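Local coordinates for protein putative primosome component (Streptococcus pyogenes serotype M3, PDB 2QGZ) that probably acts as an ATP-dependent helicase loader of the DnaI type, helping to place the replicative helicase on DNA during primosome assembly, at residues A173-L176 against S177-K180; E145-S149 against A150-G154. One frame throughout, in Å; residues are numbered along the deposited sequence.

Interaction 1. Residues A173-L176 against S177-K180; sequences AHEL and SEKK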
# COMPACT_ATOMS: atom_id res chain seq x y z
N ALA A 173 -8.23 -0.57 -3.94
CA ALA A 173 -8.35 -2.02 -3.74
C ALA A 173 -9.80 -2.48 -3.94
O ALA A 173 -10.05 -3.55 -4.49
CB ALA A 173 -7.87 -2.41 -2.34
N HIS A 174 -10.74 -1.66 -3.49
CA HIS A 174 -12.15 -2.00 -3.62
C HIS A 174 -12.59 -1.97 -5.07
O HIS A 174 -13.39 -2.79 -5.50
CB HIS A 174 -12.99 -1.03 -2.80
CG HIS A 174 -14.40 -1.49 -2.58
ND1 HIS A 174 -15.36 -1.42 -3.57
CD2 HIS A 174 -14.99 -2.07 -1.51
CE1 HIS A 174 -16.50 -1.93 -3.10
NE2 HIS A 174 -16.30 -2.32 -1.86
N GLU A 175 -12.05 -1.03 -5.84
CA GLU A 175 -12.39 -0.90 -7.25
C GLU A 175 -11.73 -2.03 -8.06
O GLU A 175 -12.29 -2.51 -9.05
CB GLU A 175 -11.96 0.47 -7.76
CG GLU A 175 -12.56 0.89 -9.07
CD GLU A 175 -14.04 1.19 -8.99
OE1 GLU A 175 -14.55 1.54 -7.90
OE2 GLU A 175 -14.72 1.10 -10.04
N LEU A 176 -10.53 -2.44 -7.65
CA LEU A 176 -9.82 -3.52 -8.33
C LEU A 176 -10.58 -4.82 -8.15
O LEU A 176 -10.66 -5.64 -9.07
CB LEU A 176 -8.41 -3.69 -7.77
CG LEU A 176 -7.31 -2.86 -8.44
CD1 LEU A 176 -5.98 -3.11 -7.76
CD2 LEU A 176 -7.24 -3.22 -9.91
N SER A 177 -11.14 -5.02 -6.97
CA SER A 177 -11.90 -6.22 -6.70
C SER A 177 -13.24 -6.19 -7.43
O SER A 177 -13.72 -7.23 -7.88
CB SER A 177 -12.16 -6.36 -5.20
OG SER A 177 -13.09 -7.40 -4.97
N GLU A 178 -13.84 -5.01 -7.57
CA GLU A 178 -15.13 -4.90 -8.24
C GLU A 178 -15.04 -4.96 -9.76
O GLU A 178 -15.79 -5.70 -10.40
CB GLU A 178 -15.84 -3.60 -7.84
CG GLU A 178 -17.19 -3.43 -8.54
CD GLU A 178 -17.99 -2.24 -8.03
OE1 GLU A 178 -19.15 -2.08 -8.46
OE2 GLU A 178 -17.47 -1.46 -7.20
N LYS A 179 -14.14 -4.18 -10.35
CA LYS A 179 -14.00 -4.18 -11.80
C LYS A 179 -13.27 -5.42 -12.28
O LYS A 179 -13.78 -6.17 -13.11
CB LYS A 179 -13.28 -2.91 -12.25
CG LYS A 179 -14.13 -1.67 -12.03
CD LYS A 179 -15.45 -1.82 -12.76
CE LYS A 179 -16.45 -0.75 -12.37
NZ LYS A 179 -17.68 -0.83 -13.21
N LYS A 180 -12.06 -5.62 -11.77
CA LYS A 180 -11.29 -6.79 -12.11
C LYS A 180 -11.64 -7.75 -10.98
O LYS A 180 -12.46 -7.40 -10.12
CB LYS A 180 -9.80 -6.45 -12.10
CG LYS A 180 -9.44 -5.27 -13.00
CD LYS A 180 -9.87 -5.52 -14.43
CE LYS A 180 -9.01 -4.73 -15.41
NZ LYS A 180 -9.06 -3.27 -15.17

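Interaction 2. Residues E145-S149 against A150-G154; sequences EQYPS and AEQKG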
# COMPACT_ATOMS: atom_id res chain seq x y z
N GLU A 145 -7.58 0.89 -14.25
CA GLU A 145 -7.93 0.78 -15.65
C GLU A 145 -6.90 -0.03 -16.47
O GLU A 145 -7.26 -0.83 -17.33
CB GLU A 145 -8.09 2.19 -16.23
CG GLU A 145 -8.91 2.28 -17.50
CD GLU A 145 -9.07 3.72 -18.00
OE1 GLU A 145 -9.66 3.91 -19.08
OE2 GLU A 145 -8.59 4.66 -17.32
N GLN A 146 -5.62 0.17 -16.16
CA GLN A 146 -4.54 -0.50 -16.87
C GLN A 146 -4.07 -1.84 -16.29
O GLN A 146 -3.14 -2.45 -16.81
CB GLN A 146 -3.35 0.45 -16.99
CG GLN A 146 -3.66 1.69 -17.80
CD GLN A 146 -2.67 2.83 -17.57
OE1 GLN A 146 -2.90 3.95 -18.03
NE2 GLN A 146 -1.58 2.55 -16.87
N TYR A 147 -4.71 -2.31 -15.22
CA TYR A 147 -4.31 -3.57 -14.60
C TYR A 147 -4.83 -4.80 -15.35
O TYR A 147 -6.02 -4.92 -15.63
CB TYR A 147 -4.78 -3.63 -13.15
CG TYR A 147 -4.35 -4.88 -12.43
CD1 TYR A 147 -5.09 -6.06 -12.51
CD2 TYR A 147 -3.14 -4.91 -11.71
CE1 TYR A 147 -4.64 -7.23 -11.91
CE2 TYR A 147 -2.69 -6.08 -11.12
CZ TYR A 147 -3.44 -7.23 -11.22
OH TYR A 147 -2.97 -8.39 -10.64
N PRO A 148 -3.93 -5.76 -15.66
CA PRO A 148 -2.50 -5.73 -15.35
C PRO A 148 -1.67 -5.19 -16.51
O PRO A 148 -2.04 -5.33 -17.68
CB PRO A 148 -2.19 -7.19 -15.08
CG PRO A 148 -3.03 -7.87 -16.12
CD PRO A 148 -4.35 -7.12 -16.03
N SER A 149 -0.54 -4.56 -16.18
CA SER A 149 0.36 -4.01 -17.18
C SER A 149 1.72 -4.62 -16.98
O SER A 149 1.96 -5.30 -15.98
CB SER A 149 0.47 -2.49 -17.05
OG SER A 149 -0.73 -1.86 -17.42
N ALA A 150 2.62 -4.37 -17.92
CA ALA A 150 3.97 -4.92 -17.87
C ALA A 150 4.65 -4.76 -16.51
O ALA A 150 4.61 -5.68 -15.67
CB ALA A 150 4.82 -4.27 -18.96
N GLU A 151 5.26 -3.61 -16.29
CA GLU A 151 5.97 -3.33 -15.04
C GLU A 151 5.20 -2.30 -14.22
O GLU A 151 5.78 -1.54 -13.44
CB GLU A 151 7.37 -2.79 -15.35
CG GLU A 151 7.37 -1.48 -16.13
CD GLU A 151 6.79 -1.62 -17.54
OE1 GLU A 151 7.56 -1.97 -18.46
OE2 GLU A 151 5.57 -1.40 -17.71
N GLN A 152 3.88 -2.26 -14.42
CA GLN A 152 2.99 -1.34 -13.72
C GLN A 152 3.51 -1.07 -12.31
O GLN A 152 3.67 -1.98 -11.50
CB GLN A 152 1.58 -1.94 -13.68
CG GLN A 152 0.52 -1.05 -13.08
CD GLN A 152 -0.87 -1.64 -13.21
OE1 GLN A 152 -1.10 -2.81 -12.88
NE2 GLN A 152 -1.82 -0.83 -13.68
N LYS A 153 3.78 0.20 -12.02
CA LYS A 153 4.30 0.61 -10.72
C LYS A 153 3.21 1.05 -9.76
O LYS A 153 2.17 1.56 -10.17
CB LYS A 153 5.30 1.75 -10.90
CG LYS A 153 6.50 1.41 -11.76
CD LYS A 153 7.22 0.16 -11.26
CE LYS A 153 8.60 0.03 -11.89
NZ LYS A 153 8.56 0.29 -13.36
N GLY A 154 3.45 0.85 -8.47
CA GLY A 154 2.48 1.25 -7.47
C GLY A 154 2.71 2.69 -7.10
O GLY A 154 3.42 3.42 -7.78

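Interaction 1. Residues A173-L176 against S177-K180
The last turns of helix 165-179, which follows the probable Walker A loop of this P-loop NTPase fold, bring residues 173-176 against 177-180 through the i to i+4 hydrogen bonds of its C-terminal part. Ser177 N is hydrogen-bonded to Ala173 O and Glu178 N to His174 O, both at 3.1 Å. The next rung, from Lys179 N to Glu175 O, is shorter at 2.8 Å and nearly straight, with an N-H...O angle of 170°. Lys180 N, already in the following loop, adds a weak, bent hydrogen bond to Leu176 O.

On the more exposed flank, Glu175 and Lys179 lie alongside each other and point the same way. The Glu175 chain starts opposite its own N (chi1 -165°) and then bends at chi2, which sets OE2 against the aliphatic part of the lysine, 3.4 Å from Lys179 CE. Lys179 NZ stays 4.7 Å from Glu175 OE2, so any attraction is probably longer-range rather than a direct ion pair. Glu178, extended throughout, sends OE2 to the edge of the His174 ring, 4.2 Å from ND1, with carboxylate and ring planes 81° apart. The same OE2 lies 4.2 Å from Glu175 OE1, so the two carboxylates probably repel each other mildly.

Leu176 is directed inward, packing on Phe143 and Val144 of helix 131-146 and on Thr184 of strand 184-188. Ser177 OG is hydrogen-bonded to Ile105 O and Arg108 NH1, linking this flank to helix 104-107 and the residue that follows it. His174 meets the ring of His122, while Lys180 NZ is hydrogen-bonded to Val144 O, so the helix end sits between helices 104-107 and 131-146 and the start of strand 184-188.

Interaction 2. Residues E145-S149 against A150-G154
Gln152 reaches back across the turn after helix 131-146, its amide set against Tyr147 and the backbone that joins Gln146 to it. Its OE1 comes obliquely to the tyrosine ring, 3.2 Å from Tyr147 CD2; the two side chains run at about a right angle, yet amide and ring planes differ by only 17°. NE2 of Gln152 lies 3.6 Å from Gln146 C. Nearer the root of the side chain, Gln152 CB packs on Ser149 CB at 3.6 Å.

The reach depends on a fully extended glutamine, CG opposite the backbone N (chi1 -176°) and chi2 174°. A cis peptide bond before Pro148 folds the proline onto Tyr147, with Pro148 CB 3.8 Å above the ring plane and over its centre. Ser149 OG closes the turn by donating to Gln146 O at 2.6 Å, from above the carbonyl plane. Farther out, Gln152 NE2 makes a weak hydrogen bond to Phe143 O in the last turns of the helix.

Between the two segments the contact is therefore van der Waals packing around a polar amide, whose NE2 has only a weak hydrogen bond to the preceding helix.

Overall arrangement
From the N terminus, interaction 2 comes first: it closes the short connection between helix 131-146 and strand 154-158, delivering the chain to the parallel sheet, where Gly154 pairs with Leu288 and Arg290. The chain then passes through the probable P-loop into helix 165-179, whose C-terminal end forms interaction 1 before strand 184-188. The two contacts follow in series and neither encloses the other, with centres about 14 Å apart. In space they meet: Leu176 CD2 lies 4.1 Å from Tyr147 CB, and Lys180 CE packs on Tyr147 O. Together they join the ends of two neighbouring helices beside the sheet.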